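Local coordinates for protein peptide ABC transporter permease (PDB 6EXS) that probably carries peptides, including thioalcohol-conjugated precursors of underarm malodour, across the cell membrane of Staphylococcus hominis as a POT family transporter, at residues 68-73 with 119-124; 95-100 with 125-130. One frame throughout, in Å; residues are numbered along the deposited sequence.

Interaction 1. Residues 68-73 with 119-124; sequences ALIYMS and FFIIIG. With OLC ((2R)-2,3-dihydroxypropyl (9Z)-octadec-9-enoate), chain C; OLC ((2R)-2,3-dihydroxypropyl (9Z)-octadec-9-enoate), chain E.
Beside the Leu-69/Ile-122 contact, the flat groups stand on the far flank of 119-124: Phe-119 CD2 lies over the centre of one face of the Phe-120 ring, 4.0 Å above its plane, while C12 of the monoolein in chain E lies at the ring edge, in plane. C8 of that lipid approaches the Phe-119 ring obliquely, 3.6 Å from CD2. Such lipid contacts fit a membrane-embedded helix pair of the Major Facilitator Superfamily fold; the short helical segments 68-72 and 119-124 point the same way to within 33°, their axes 8.4 Å apart at closest approach. Ile-122 carries the apolar seam. Its CG1 lies anti to the carbonyl carbon (chi1 -72°), and CD1 continues to Leu-69, meeting both CB and CD1; the two side chains cross obliquely. CG2 instead sits against the carbonyl oxygen of Leu-69. Ile-70 widens the seam, its CD1 4.3 Å from Ile-121 CG2. Tyr-66, one turn earlier on helix 56-72, also touches both Ile-121 and Ile-122. The polar element is Ser-73, whose chi1 of 67° sets OG between the backbone N and the carbonyl carbon. OG sits among three carbonyl oxygens, 2.9 Å from Ile-122 O, 3.0 Å from Ile-70 O and 3.1 Å from Leu-69 O. Ser-73 CB also touches C11 of the chain C monoolein at 3.7 Å.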
loop_
_atom_site.group_PDB
_atom_site.type_symbol
_atom_site.label_atom_id
_atom_site.label_comp_id
_atom_site.label_asym_id
_atom_site.label_seq_id
_atom_site.Cartn_x
_atom_site.Cartn_y
_atom_site.Cartn_z
ATOM N N ALA A 68 -1.153 -2.720 -6.649
ATOM C CA ALA A 68 -2.603 -2.614 -6.848
ATOM C C ALA A 68 -3.301 -3.913 -6.433
ATOM O O ALA A 68 -4.358 -3.853 -5.798
ATOM C CB ALA A 68 -2.911 -2.306 -8.310
ATOM N N LEU A 69 -2.699 -5.085 -6.763
ATOM C CA LEU A 69 -3.292 -6.388 -6.444
ATOM C C LEU A 69 -3.261 -6.705 -4.968
ATOM O O LEU A 69 -4.223 -7.279 -4.479
ATOM C CB LEU A 69 -2.707 -7.533 -7.275
ATOM C CG LEU A 69 -3.177 -7.570 -8.740
ATOM C CD1 LEU A 69 -2.264 -8.411 -9.584
ATOM C CD2 LEU A 69 -4.615 -8.066 -8.865
ATOM N N ILE A 70 -2.205 -6.286 -4.248
ATOM C CA ILE A 70 -2.099 -6.477 -2.797
ATOM C C ILE A 70 -3.265 -5.788 -2.064
ATOM O O ILE A 70 -3.895 -6.413 -1.213
ATOM C CB ILE A 70 -0.697 -6.059 -2.260
ATOM C CG1 ILE A 70 0.322 -7.175 -2.530
ATOM C CG2 ILE A 70 -0.742 -5.689 -0.753
ATOM C CD1 ILE A 70 1.659 -6.734 -2.667
ATOM N N TYR A 71 -3.576 -4.533 -2.451
ATOM C CA TYR A 71 -4.648 -3.713 -1.887
ATOM C C TYR A 71 -6.038 -4.183 -2.330
ATOM O O TYR A 71 -6.960 -4.149 -1.514
ATOM C CB TYR A 71 -4.399 -2.217 -2.179
ATOM C CG TYR A 71 -3.254 -1.653 -1.358
ATOM C CD1 TYR A 71 -1.932 -1.840 -1.750
ATOM C CD2 TYR A 71 -3.488 -1.004 -0.150
ATOM C CE1 TYR A 71 -0.871 -1.400 -0.962
ATOM C CE2 TYR A 71 -2.433 -0.547 0.644
ATOM C CZ TYR A 71 -1.123 -0.746 0.231
ATOM O OH TYR A 71 -0.063 -0.297 0.988
ATOM N N MET A 72 -6.184 -4.662 -3.601
ATOM C CA MET A 72 -7.448 -5.194 -4.156
ATOM C C MET A 72 -7.860 -6.504 -3.487
ATOM O O MET A 72 -9.043 -6.708 -3.232
ATOM C CB MET A 72 -7.337 -5.427 -5.671
ATOM C CG MET A 72 -7.861 -4.295 -6.514
ATOM S SD MET A 72 -7.322 -4.474 -8.230
ATOM C CE MET A 72 -7.367 -2.798 -8.745
ATOM N N SER A 73 -6.893 -7.390 -3.204
ATOM C CA SER A 73 -7.154 -8.688 -2.576
ATOM C C SER A 73 -7.572 -8.610 -1.080
ATOM O O SER A 73 -8.019 -9.625 -0.539
ATOM C CB SER A 73 -5.966 -9.624 -2.763
ATOM O OG SER A 73 -4.844 -9.156 -2.035
ATOM N N PHE A 119 2.123 -14.213 -6.706
ATOM C CA PHE A 119 0.885 -14.956 -6.481
ATOM C C PHE A 119 0.645 -15.240 -4.979
ATOM O O PHE A 119 -0.431 -14.920 -4.470
ATOM C CB PHE A 119 0.888 -16.262 -7.319
ATOM C CG PHE A 119 -0.203 -17.260 -7.005
ATOM C CD1 PHE A 119 -1.490 -17.086 -7.499
ATOM C CD2 PHE A 119 0.055 -18.373 -6.212
ATOM C CE1 PHE A 119 -2.500 -18.010 -7.205
ATOM C CE2 PHE A 119 -0.956 -19.290 -5.911
ATOM C CZ PHE A 119 -2.226 -19.101 -6.407
ATOM N N PHE A 120 1.647 -15.825 -4.284
ATOM C CA PHE A 120 1.559 -16.161 -2.860
ATOM C C PHE A 120 1.512 -14.917 -1.962
ATOM O O PHE A 120 0.772 -14.905 -0.976
ATOM C CB PHE A 120 2.697 -17.116 -2.450
ATOM C CG PHE A 120 2.532 -18.549 -2.907
ATOM C CD1 PHE A 120 1.563 -19.371 -2.342
ATOM C CD2 PHE A 120 3.373 -19.090 -3.868
ATOM C CE1 PHE A 120 1.413 -20.695 -2.760
ATOM C CE2 PHE A 120 3.219 -20.413 -4.292
ATOM C CZ PHE A 120 2.242 -21.208 -3.733
ATOM N N ILE A 121 2.277 -13.855 -2.314
ATOM C CA ILE A 121 2.266 -12.624 -1.522
ATOM C C ILE A 121 0.956 -11.843 -1.765
ATOM O O ILE A 121 0.394 -11.352 -0.784
ATOM C CB ILE A 121 3.560 -11.775 -1.659
ATOM C CG1 ILE A 121 4.755 -12.538 -1.007
ATOM C CG2 ILE A 121 3.398 -10.361 -1.031
ATOM C CD1 ILE A 121 6.182 -12.139 -1.490
ATOM N N ILE A 122 0.420 -11.801 -3.014
ATOM C CA ILE A 122 -0.873 -11.142 -3.291
ATOM C C ILE A 122 -1.988 -11.789 -2.437
ATOM O O ILE A 122 -2.705 -11.076 -1.738
ATOM C CB ILE A 122 -1.244 -11.070 -4.806
ATOM C CG1 ILE A 122 -0.368 -10.040 -5.539
ATOM C CG2 ILE A 122 -2.750 -10.730 -5.003
ATOM C CD1 ILE A 122 -0.164 -10.331 -7.005
ATOM N N ILE A 123 -2.074 -13.137 -2.461
ATOM C CA ILE A 123 -3.073 -13.923 -1.744
ATOM C C ILE A 123 -2.874 -13.848 -0.229
ATOM O O ILE A 123 -3.849 -13.618 0.493
ATOM C CB ILE A 123 -3.156 -15.386 -2.280
ATOM C CG1 ILE A 123 -3.645 -15.375 -3.751
ATOM C CG2 ILE A 123 -4.088 -16.251 -1.376
ATOM C CD1 ILE A 123 -3.925 -16.683 -4.341
ATOM N N GLY A 124 -1.636 -14.044 0.225
ATOM C CA GLY A 124 -1.284 -13.969 1.634
ATOM C C GLY A 124 -1.607 -12.620 2.244
ATOM O O GLY A 124 -2.241 -12.573 3.297
HETATM C C10 OLC C . -8.163 -13.542 -2.881
HETATM C C9 OLC C . -7.949 -13.424 -4.186
HETATM C C11 OLC C . -7.441 -12.851 -1.759
HETATM C C8 OLC C . -6.927 -12.570 -4.879
HETATM C C24 OLC C . -16.025 -7.669 -6.068
HETATM C C12 OLC C . -7.687 -13.499 -0.405
HETATM C C7 OLC C . -7.480 -11.849 -6.109
HETATM C C6 OLC C . -6.934 -10.439 -6.275
HETATM C C5 OLC C . -7.707 -9.549 -7.240
HETATM C C4 OLC C . -9.140 -9.236 -6.841
HETATM C C3 OLC C . -9.674 -7.965 -7.483
HETATM C C2 OLC C . -11.197 -7.901 -7.579
HETATM C C21 OLC C . -13.938 -8.857 -5.279
HETATM C C1 OLC C . -11.932 -7.974 -6.271
HETATM C C22 OLC C . -14.956 -7.772 -5.003
HETATM O O19 OLC C . -11.487 -7.622 -5.210
HETATM O O25 OLC C . -17.043 -6.757 -5.670
HETATM O O23 OLC C . -15.575 -8.063 -3.751
HETATM O O20 OLC C . -13.167 -8.473 -6.445
HETATM C C10 OLC E . 2.057 -21.990 -7.831
HETATM C C9 OLC E . 1.339 -21.041 -8.414
HETATM C C11 OLC E . 3.548 -22.006 -7.632
HETATM C C8 OLC E . 1.851 -19.765 -9.017
HETATM C C24 OLC E . 7.920 -18.435 -18.518
HETATM C C12 OLC E . 4.062 -23.199 -6.830
HETATM C C7 OLC E . 1.467 -19.576 -10.481
HETATM C C13 OLC E . 5.543 -23.108 -6.488
HETATM C C6 OLC E . 2.308 -18.540 -11.216
HETATM C C5 OLC E . 3.623 -19.069 -11.782
HETATM C C4 OLC E . 3.515 -19.676 -13.176
HETATM C C3 OLC E . 3.663 -18.679 -14.319
HETATM C C2 OLC E . 5.108 -18.500 -14.780
HETATM C C21 OLC E . 7.007 -16.452 -17.216
HETATM C C1 OLC E . 5.304 -17.476 -15.862
HETATM C C22 OLC E . 7.278 -17.062 -18.578
HETATM O O19 OLC E . 4.451 -16.740 -16.286
HETATM O O25 OLC E . 9.280 -18.365 -18.100
HETATM O O23 OLC E . 6.066 -17.108 -19.336
HETATM O O20 OLC E . 6.573 -17.485 -16.295
#

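Interaction 2. Residues 95-100 with 125-130; sequences AVLIII and SGLMKP
Ile-98 drives its CD1 against the backbone of the opposing helix, 3.6 Å from Ser-125 N, with Ser-125 OG a little farther off. The same methyl also touches Met-128 SD, at 3.9 Å. Met-128 CG is anti to its backbone N (chi1 -162°) and the chain runs extended beyond it, which carries SD to Ala-95, 4.0 Å from CB and equally close to CA. On another side Leu-97 and Leu-127 touch through their CD1 methyls at 3.8 Å. No hydrogen bond crosses; the contacts are van der Waals ones, mostly between apolar groups. The two segments run largely in opposite directions, 131° between their N-to-C directions and axes 8.7 Å apart at closest approach, within the helical bundle characteristic of the Major Facilitator Superfamily. In the next shell Ser-125 OG is hydrogen-bonded to Ile-121 O one turn back on its own helix, which accounts for its polar end. Met-189 and Leu-193 of helix 178-204 back Ala-95, while Val-24 and Glu-28 of helix 16-44 reach Met-128. Past this layer the helix kinks at Pro-130, whose N makes no bond to the preceding turn, and Lys-129 forms a cation-pi contact with Tyr-32.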
loop_
_atom_site.group_PDB
_atom_site.type_symbol
_atom_site.label_atom_id
_atom_site.label_comp_id
_atom_site.label_asym_id
_atom_site.label_seq_id
_atom_site.Cartn_x
_atom_site.Cartn_y
_atom_site.Cartn_z
ATOM N N ALA A 95 0.005 -15.270 6.578
ATOM C CA ALA A 95 1.411 -15.274 7.000
ATOM C C ALA A 95 2.220 -16.433 6.399
ATOM O O ALA A 95 3.339 -16.209 5.954
ATOM C CB ALA A 95 1.503 -15.299 8.519
ATOM N N VAL A 96 1.643 -17.662 6.373
ATOM C CA VAL A 96 2.270 -18.876 5.832
ATOM C C VAL A 96 2.449 -18.696 4.320
ATOM O O VAL A 96 3.552 -18.882 3.803
ATOM C CB VAL A 96 1.467 -20.163 6.207
ATOM C CG1 VAL A 96 1.996 -21.396 5.461
ATOM C CG2 VAL A 96 1.491 -20.405 7.713
ATOM N N LEU A 97 1.374 -18.275 3.632
ATOM C CA LEU A 97 1.374 -17.999 2.201
ATOM C C LEU A 97 2.412 -16.927 1.817
ATOM O O LEU A 97 3.135 -17.123 0.839
ATOM C CB LEU A 97 -0.037 -17.632 1.732
ATOM C CG LEU A 97 -1.035 -18.795 1.706
ATOM C CD1 LEU A 97 -2.427 -18.302 1.437
ATOM C CD2 LEU A 97 -0.669 -19.830 0.640
ATOM N N ILE A 98 2.535 -15.837 2.629
ATOM C CA ILE A 98 3.515 -14.758 2.435
ATOM C C ILE A 98 4.958 -15.324 2.517
ATOM O O ILE A 98 5.774 -14.997 1.649
ATOM C CB ILE A 98 3.251 -13.554 3.392
ATOM C CG1 ILE A 98 2.024 -12.749 2.937
ATOM C CG2 ILE A 98 4.490 -12.640 3.539
ATOM C CD1 ILE A 98 1.383 -11.900 4.028
ATOM N N ILE A 99 5.253 -16.198 3.528
ATOM C CA ILE A 99 6.576 -16.849 3.683
ATOM C C ILE A 99 6.931 -17.695 2.437
ATOM O O ILE A 99 8.095 -17.720 2.034
ATOM C CB ILE A 99 6.680 -17.685 4.986
ATOM C CG1 ILE A 99 6.497 -16.788 6.195
ATOM C CG2 ILE A 99 8.036 -18.401 5.096
ATOM C CD1 ILE A 99 6.095 -17.467 7.467
ATOM N N ILE A 100 5.923 -18.394 1.845
ATOM C CA ILE A 100 6.107 -19.235 0.662
ATOM C C ILE A 100 6.547 -18.366 -0.516
ATOM O O ILE A 100 7.506 -18.719 -1.201
ATOM C CB ILE A 100 4.875 -20.146 0.377
ATOM C CG1 ILE A 100 4.601 -21.090 1.578
ATOM C CG2 ILE A 100 5.049 -20.947 -0.934
ATOM C CD1 ILE A 100 3.239 -21.895 1.542
ATOM N N SER A 125 -1.196 -11.507 1.572
ATOM C CA SER A 125 -1.437 -10.120 2.007
ATOM C C SER A 125 -2.939 -9.764 2.072
ATOM O O SER A 125 -3.373 -9.125 3.027
ATOM C CB SER A 125 -0.674 -9.121 1.143
ATOM O OG SER A 125 0.723 -9.385 1.157
ATOM N N GLY A 126 -3.725 -10.227 1.106
ATOM C CA GLY A 126 -5.168 -10.014 1.115
ATOM C C GLY A 126 -5.819 -10.681 2.305
ATOM O O GLY A 126 -6.799 -10.167 2.840
ATOM N N LEU A 127 -5.234 -11.805 2.768
ATOM C CA LEU A 127 -5.697 -12.568 3.928
ATOM C C LEU A 127 -5.182 -12.000 5.259
ATOM O O LEU A 127 -5.929 -11.941 6.236
ATOM C CB LEU A 127 -5.292 -14.049 3.805
ATOM C CG LEU A 127 -6.098 -14.932 2.854
ATOM C CD1 LEU A 127 -5.428 -16.272 2.689
ATOM C CD2 LEU A 127 -7.519 -15.152 3.370
ATOM N N MET A 128 -3.903 -11.617 5.307
ATOM C CA MET A 128 -3.292 -11.110 6.515
ATOM C C MET A 128 -3.566 -9.638 6.781
ATOM O O MET A 128 -3.941 -9.311 7.910
ATOM C CB MET A 128 -1.782 -11.393 6.524
ATOM C CG MET A 128 -1.160 -11.289 7.895
ATOM S SD MET A 128 0.627 -11.428 7.804
ATOM C CE MET A 128 1.077 -10.833 9.416
ATOM N N LYS A 129 -3.325 -8.747 5.784
ATOM C CA LYS A 129 -3.420 -7.282 5.939
ATOM C C LYS A 129 -4.712 -6.754 6.597
ATOM O O LYS A 129 -4.577 -6.115 7.644
ATOM C CB LYS A 129 -3.183 -6.541 4.627
ATOM C CG LYS A 129 -2.033 -5.583 4.671
ATOM C CD LYS A 129 -1.112 -5.874 3.517
ATOM C CE LYS A 129 -0.319 -4.656 3.185
ATOM N NZ LYS A 129 0.764 -4.955 2.222
ATOM N N PRO A 130 -5.947 -6.952 6.061
ATOM C CA PRO A 130 -7.108 -6.353 6.726
ATOM C C PRO A 130 -7.484 -7.012 8.049
ATOM O O PRO A 130 -8.097 -6.375 8.907
ATOM C CB PRO A 130 -8.214 -6.503 5.676
ATOM C CG PRO A 130 -7.839 -7.709 4.912
ATOM C CD PRO A 130 -6.355 -7.667 4.831
#

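Overall arrangement
Along the chain the segments alternate: 68-73, 95-100, then 119-124 and 125-130, which are consecutive on helix 110-137. That helix is therefore the shared element, receiving helix 56-72 in interaction 1 and helix 74-106 in interaction 2. The contact centres lie 8 Å apart and touch directly: Ser-73 OG is 3.3 Å from Gly-126 CA, and Phe-120 CB is 3.3 Å from Leu-97 O. Ile-70 CG2 likewise packs on Lys-129 NZ. Both contacts are buried, and the bound peptide conjugate is about 10 Å from the side chain of Ile-70 and about 12 Å from that of Ser-125. Both contacts probably join helices near the substrate pocket without lining it.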